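PDB 1VLP: nicotinate phosphoribosyltransferase from Saccharomyces cerevisiae, which catalyses the first step of NAD biosynthesis from nicotinic acid, the ATP-dependent formation of nicotinate ribonucleotide from nicotinate and phosphoribosyl diphosphate. Local coordinates for residues Tyr27-Phe39 with Thr241-Ile253. Residues are numbered along the deposited sequence; the frame is centred on the assembly and turned at random.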
loop_
_atom_site.group_PDB
_atom_site.type_symbol
_atom_site.label_atom_id
_atom_site.label_comp_id
_atom_site.label_asym_id
_atom_site.label_seq_id
_atom_site.Cartn_x
_atom_site.Cartn_y
_atom_site.Cartn_z
ATOM N N TYR A 27 5.064 -0.548 -4.520
ATOM C CA TYR A 27 5.219 -1.865 -3.874
ATOM C C TYR A 27 4.520 -2.972 -4.652
ATOM O O TYR A 27 4.971 -4.126 -4.613
ATOM C CB TYR A 27 4.810 -1.878 -2.400
ATOM C CG TYR A 27 3.317 -2.021 -2.141
ATOM C CD1 TYR A 27 2.713 -3.280 -2.096
ATOM C CD2 TYR A 27 2.522 -0.919 -1.967
ATOM C CE1 TYR A 27 1.338 -3.415 -1.856
ATOM C CE2 TYR A 27 1.129 -1.047 -1.727
ATOM C CZ TYR A 27 0.558 -2.285 -1.677
ATOM O OH TYR A 27 -0.795 -2.364 -1.436
ATOM N N LYS A 28 3.478 -2.637 -5.426
ATOM C CA LYS A 28 2.840 -3.684 -6.238
ATOM C C LYS A 28 3.733 -4.237 -7.340
ATOM O O LYS A 28 3.758 -5.438 -7.587
ATOM C CB LYS A 28 1.461 -3.232 -6.768
ATOM C CG LYS A 28 0.444 -2.971 -5.669
ATOM C CD LYS A 28 -0.507 -4.150 -5.318
ATOM C CE LYS A 28 0.075 -5.380 -4.658
ATOM N NZ LYS A 28 -1.070 -6.282 -4.249
ATOM N N ILE A 29 4.510 -3.375 -7.988
ATOM C CA ILE A 29 5.445 -3.790 -8.995
ATOM C C ILE A 29 6.622 -4.550 -8.441
ATOM O O ILE A 29 7.052 -5.532 -9.021
ATOM C CB ILE A 29 5.860 -2.547 -9.862
ATOM C CG1 ILE A 29 4.624 -1.992 -10.601
ATOM C CG2 ILE A 29 6.980 -2.854 -10.868
ATOM C CD1 ILE A 29 3.937 -2.978 -11.570
ATOM N N THR A 30 7.171 -4.109 -7.321
ATOM C CA THR A 30 8.288 -4.877 -6.709
ATOM C C THR A 30 7.788 -6.247 -6.215
ATOM O O THR A 30 8.461 -7.259 -6.480
ATOM C CB THR A 30 9.017 -4.091 -5.619
ATOM O OG1 THR A 30 8.091 -3.618 -4.642
ATOM C CG2 THR A 30 9.751 -2.910 -6.238
HETATM N N MSE A 31 6.616 -6.325 -5.586
HETATM C CA MSE A 31 6.025 -7.612 -5.285
HETATM C C MSE A 31 5.805 -8.481 -6.499
HETATM O O MSE A 31 6.099 -9.648 -6.488
HETATM C CB MSE A 31 4.640 -7.412 -4.639
HETATM C CG MSE A 31 4.624 -7.042 -3.190
HETATM SE SE MSE A 31 5.232 -8.613 -2.153
HETATM C CE MSE A 31 3.920 -9.801 -2.539
ATOM N N HIS A 32 5.303 -7.864 -7.565
ATOM C CA HIS A 32 5.075 -8.586 -8.819
ATOM C C HIS A 32 6.392 -9.238 -9.303
ATOM O O HIS A 32 6.450 -10.391 -9.696
ATOM C CB HIS A 32 4.524 -7.613 -9.875
ATOM C CG HIS A 32 4.025 -8.299 -11.110
ATOM N ND1 HIS A 32 3.955 -7.657 -12.339
ATOM C CD2 HIS A 32 3.562 -9.564 -11.315
ATOM C CE1 HIS A 32 3.448 -8.500 -13.233
ATOM N NE2 HIS A 32 3.239 -9.672 -12.648
ATOM N N ALA A 33 7.462 -8.443 -9.301
ATOM C CA ALA A 33 8.806 -8.948 -9.659
ATOM C C ALA A 33 9.247 -10.045 -8.719
ATOM O O ALA A 33 9.752 -11.069 -9.164
ATOM C CB ALA A 33 9.803 -7.841 -9.671
ATOM N N ALA A 34 8.994 -9.860 -7.423
ATOM C CA ALA A 34 9.421 -10.876 -6.439
ATOM C C ALA A 34 8.643 -12.195 -6.628
ATOM O O ALA A 34 9.207 -13.289 -6.559
ATOM C CB ALA A 34 9.257 -10.329 -5.000
ATOM N N VAL A 35 7.330 -12.088 -6.894
ATOM C CA VAL A 35 6.463 -13.244 -7.018
ATOM C C VAL A 35 6.760 -13.970 -8.309
ATOM O O VAL A 35 6.812 -15.206 -8.334
ATOM C CB VAL A 35 5.013 -12.793 -6.944
ATOM C CG1 VAL A 35 4.081 -13.839 -7.382
ATOM C CG2 VAL A 35 4.712 -12.327 -5.491
ATOM N N PHE A 36 6.932 -13.193 -9.373
ATOM C CA PHE A 36 7.297 -13.740 -10.680
ATOM C C PHE A 36 8.611 -14.521 -10.587
ATOM O O PHE A 36 8.711 -15.597 -11.161
ATOM C CB PHE A 36 7.418 -12.618 -11.740
ATOM C CG PHE A 36 8.097 -13.074 -13.019
ATOM C CD1 PHE A 36 7.438 -13.892 -13.903
ATOM C CD2 PHE A 36 9.436 -12.726 -13.278
ATOM C CE1 PHE A 36 8.062 -14.322 -15.086
ATOM C CE2 PHE A 36 10.066 -13.169 -14.462
ATOM C CZ PHE A 36 9.372 -13.958 -15.338
ATOM N N THR A 37 9.589 -13.954 -9.892
ATOM C CA THR A 37 10.935 -14.495 -9.797
ATOM C C THR A 37 10.960 -15.824 -8.997
ATOM O O THR A 37 11.603 -16.804 -9.404
ATOM C CB THR A 37 11.935 -13.427 -9.253
ATOM O OG1 THR A 37 12.040 -12.297 -10.185
ATOM C CG2 THR A 37 13.335 -14.001 -9.065
ATOM N N ASN A 38 10.249 -15.854 -7.866
ATOM C CA ASN A 38 10.376 -16.876 -6.852
ATOM C C ASN A 38 9.222 -17.861 -6.794
ATOM O O ASN A 38 9.416 -19.049 -6.552
ATOM C CB ASN A 38 10.531 -16.190 -5.488
ATOM C CG ASN A 38 11.814 -15.412 -5.383
ATOM O OD1 ASN A 38 12.893 -16.011 -5.258
ATOM N ND2 ASN A 38 11.734 -14.089 -5.413
ATOM N N PHE A 39 8.011 -17.372 -7.048
ATOM C CA PHE A 39 6.799 -18.171 -6.891
ATOM C C PHE A 39 5.807 -18.055 -8.074
ATOM O O PHE A 39 4.625 -17.855 -7.878
ATOM C CB PHE A 39 6.114 -17.772 -5.575
ATOM C CG PHE A 39 7.022 -17.864 -4.369
ATOM C CD1 PHE A 39 7.500 -19.093 -3.924
ATOM C CD2 PHE A 39 7.410 -16.733 -3.672
ATOM C CE1 PHE A 39 8.318 -19.187 -2.828
ATOM C CE2 PHE A 39 8.228 -16.829 -2.578
ATOM C CZ PHE A 39 8.683 -18.051 -2.152
ATOM N N THR A 241 8.065 -0.121 -0.370
ATOM C CA THR A 241 8.667 -1.014 0.641
ATOM C C THR A 241 8.140 -2.440 0.310
ATOM O O THR A 241 7.291 -2.588 -0.528
ATOM C CB THR A 241 8.203 -0.526 2.097
ATOM O OG1 THR A 241 8.998 0.576 2.529
ATOM C CG2 THR A 241 8.252 -1.592 3.187
ATOM N N VAL A 242 8.645 -3.488 0.956
ATOM C CA VAL A 242 7.922 -4.750 0.957
ATOM C C VAL A 242 6.518 -4.565 1.613
ATOM O O VAL A 242 6.313 -3.680 2.467
ATOM C CB VAL A 242 8.734 -5.814 1.676
ATOM C CG1 VAL A 242 8.659 -5.607 3.210
ATOM C CG2 VAL A 242 8.266 -7.205 1.233
ATOM N N ALA A 243 5.540 -5.398 1.219
ATOM C CA ALA A 243 4.200 -5.342 1.805
ATOM C C ALA A 243 3.982 -6.590 2.671
ATOM O O ALA A 243 4.730 -7.548 2.545
ATOM C CB ALA A 243 3.124 -5.301 0.708
ATOM N N HIS A 244 2.967 -6.574 3.518
ATOM C CA HIS A 244 2.650 -7.755 4.365
ATOM C C HIS A 244 2.437 -8.996 3.558
ATOM O O HIS A 244 2.802 -10.077 4.020
ATOM C CB HIS A 244 1.432 -7.543 5.265
ATOM C CG HIS A 244 1.588 -6.446 6.269
ATOM N ND1 HIS A 244 2.441 -6.532 7.347
ATOM C CD2 HIS A 244 1.028 -5.211 6.322
ATOM C CE1 HIS A 244 2.372 -5.402 8.039
ATOM N NE2 HIS A 244 1.514 -4.588 7.439
ATOM N N GLU A 245 1.876 -8.845 2.351
ATOM C CA GLU A 245 1.469 -10.014 1.570
ATOM C C GLU A 245 2.662 -10.901 1.201
ATOM O O GLU A 245 2.532 -12.118 1.097
ATOM C CB GLU A 245 0.604 -9.600 0.375
ATOM C CG GLU A 245 1.229 -8.928 -0.715
ATOM C CD GLU A 245 0.251 -8.734 -1.942
ATOM O OE1 GLU A 245 -0.224 -9.770 -2.462
ATOM O OE2 GLU A 245 0.091 -7.605 -2.392
ATOM N N TRP A 246 3.865 -10.314 1.157
ATOM C CA TRP A 246 5.086 -11.071 0.935
ATOM C C TRP A 246 5.334 -12.089 1.997
ATOM O O TRP A 246 5.355 -13.279 1.691
ATOM C CB TRP A 246 6.292 -10.133 0.746
ATOM C CG TRP A 246 7.537 -10.854 0.407
ATOM C CD1 TRP A 246 8.686 -10.869 1.147
ATOM C CD2 TRP A 246 7.808 -11.644 -0.763
ATOM N NE1 TRP A 246 9.623 -11.622 0.528
ATOM C CE2 TRP A 246 9.133 -12.112 -0.642
ATOM C CE3 TRP A 246 7.059 -12.010 -1.903
ATOM C CZ2 TRP A 246 9.733 -12.938 -1.608
ATOM C CZ3 TRP A 246 7.653 -12.821 -2.854
ATOM C CH2 TRP A 246 8.960 -13.271 -2.709
ATOM N N VAL A 247 5.548 -11.695 3.255
ATOM C CA VAL A 247 5.826 -12.756 4.257
ATOM C C VAL A 247 4.611 -13.651 4.525
ATOM O O VAL A 247 4.794 -14.804 4.846
ATOM C CB VAL A 247 6.488 -12.275 5.603
ATOM C CG1 VAL A 247 5.550 -11.494 6.438
ATOM C CG2 VAL A 247 7.056 -13.515 6.405
HETATM N N MSE A 248 3.406 -13.099 4.427
HETATM C CA MSE A 248 2.129 -13.899 4.556
HETATM C C MSE A 248 2.133 -14.997 3.527
HETATM O O MSE A 248 1.902 -16.156 3.870
HETATM C CB MSE A 248 0.911 -13.004 4.405
HETATM C CG MSE A 248 0.707 -11.962 5.485
HETATM SE SE MSE A 248 -0.766 -10.784 5.040
HETATM C CE MSE A 248 -2.238 -12.060 5.100
ATOM N N GLY A 249 2.446 -14.682 2.253
ATOM C CA GLY A 249 2.507 -15.721 1.223
ATOM C C GLY A 249 3.611 -16.731 1.445
ATOM O O GLY A 249 3.416 -17.930 1.344
ATOM N N VAL A 250 4.822 -16.254 1.777
ATOM C CA VAL A 250 5.941 -17.132 2.110
ATOM C C VAL A 250 5.605 -18.130 3.212
ATOM O O VAL A 250 5.877 -19.326 3.084
ATOM C CB VAL A 250 7.268 -16.326 2.453
ATOM C CG1 VAL A 250 8.333 -17.215 2.992
ATOM C CG2 VAL A 250 7.756 -15.574 1.195
ATOM N N ALA A 251 4.969 -17.667 4.266
ATOM C CA ALA A 251 4.541 -18.549 5.361
ATOM C C ALA A 251 3.471 -19.553 4.938
ATOM O O ALA A 251 3.554 -20.721 5.294
ATOM C CB ALA A 251 4.048 -17.728 6.535
ATOM N N SER A 252 2.496 -19.100 4.163
ATOM C CA SER A 252 1.337 -19.924 3.802
ATOM C C SER A 252 1.619 -21.011 2.768
ATOM O O SER A 252 0.852 -22.003 2.674
ATOM C CB SER A 252 0.237 -19.046 3.263
ATOM O OG SER A 252 -0.268 -18.269 4.290
ATOM N N ILE A 253 2.666 -20.817 1.969
ATOM C CA ILE A 253 3.005 -21.779 0.942
ATOM C C ILE A 253 3.177 -23.146 1.620
ATOM O O ILE A 253 2.575 -24.116 1.207
ATOM C CB ILE A 253 4.235 -21.347 0.108
ATOM C CG1 ILE A 253 3.864 -20.191 -0.819
ATOM C CG2 ILE A 253 4.691 -22.478 -0.778
ATOM C CD1 ILE A 253 5.008 -19.468 -1.420
HETATM O O HOH W 1 8.821 -1.572 -3.055
HETATM O O HOH W 2 7.150 -4.512 -2.156
#
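Trp-246 enters helix 27-38 as a knob among Met-31, Ala-34, Val-35 and Asn-38, spanning two nearly parallel helices whose axes come no closer than 10.9 Å. With CG anti to the backbone N (chi1 -175°), its indole reaches across to helix 27-38. Ala-34 CB lies over one face, 4.0 Å from the six-membered ring centroid, in a CH-pi contact; Val-35 CG2 meets the ring edge. In the conformer given, SE of selenomethionine Met-31 packs on Trp-246 CB (3.4 Å) and comes obliquely to the indole, 4.9 Å from its five-membered ring centroid, a Met-aromatic contact. Past the helix end, the Phe-39 ring meets the indole at 51°, and Ile-253 CD1 lies over one Phe-39 face in a CH-pi contact, 3.7 Å from the ring centroid.

Beside this packing, Lys-28 bends round so that NZ reaches the syn lone pair of Glu-245 OE2 at 2.6 Å, a buried salt bridge shared with Glu-144, while Tyr-46 holds OE1. A glutamine in place of Glu-245 would probably leave the Lys-28 ammonium without one of its two carboxylate partners. The looser, wetter side is where two waters bridge Thr-30 OG1 and Thr-241 O, one giving the carbonyl a short bond (2.5 Å), the other only a weak one. Next to it Ala-243 CB directly touches Tyr-27 CD1 at 3.5 Å; Tyr-27 and Thr-241 probably bind nicotinate, as in relatives.

The pair thus joins the N-terminal domain to the TIM-barrel-like family region, with Trp-137 of helix 137-140 against Met-31 and Phe-39, helix 260-272 receiving Trp-246 NE1 at Ala-264 O, and strand 43-50 supplying Tyr-46.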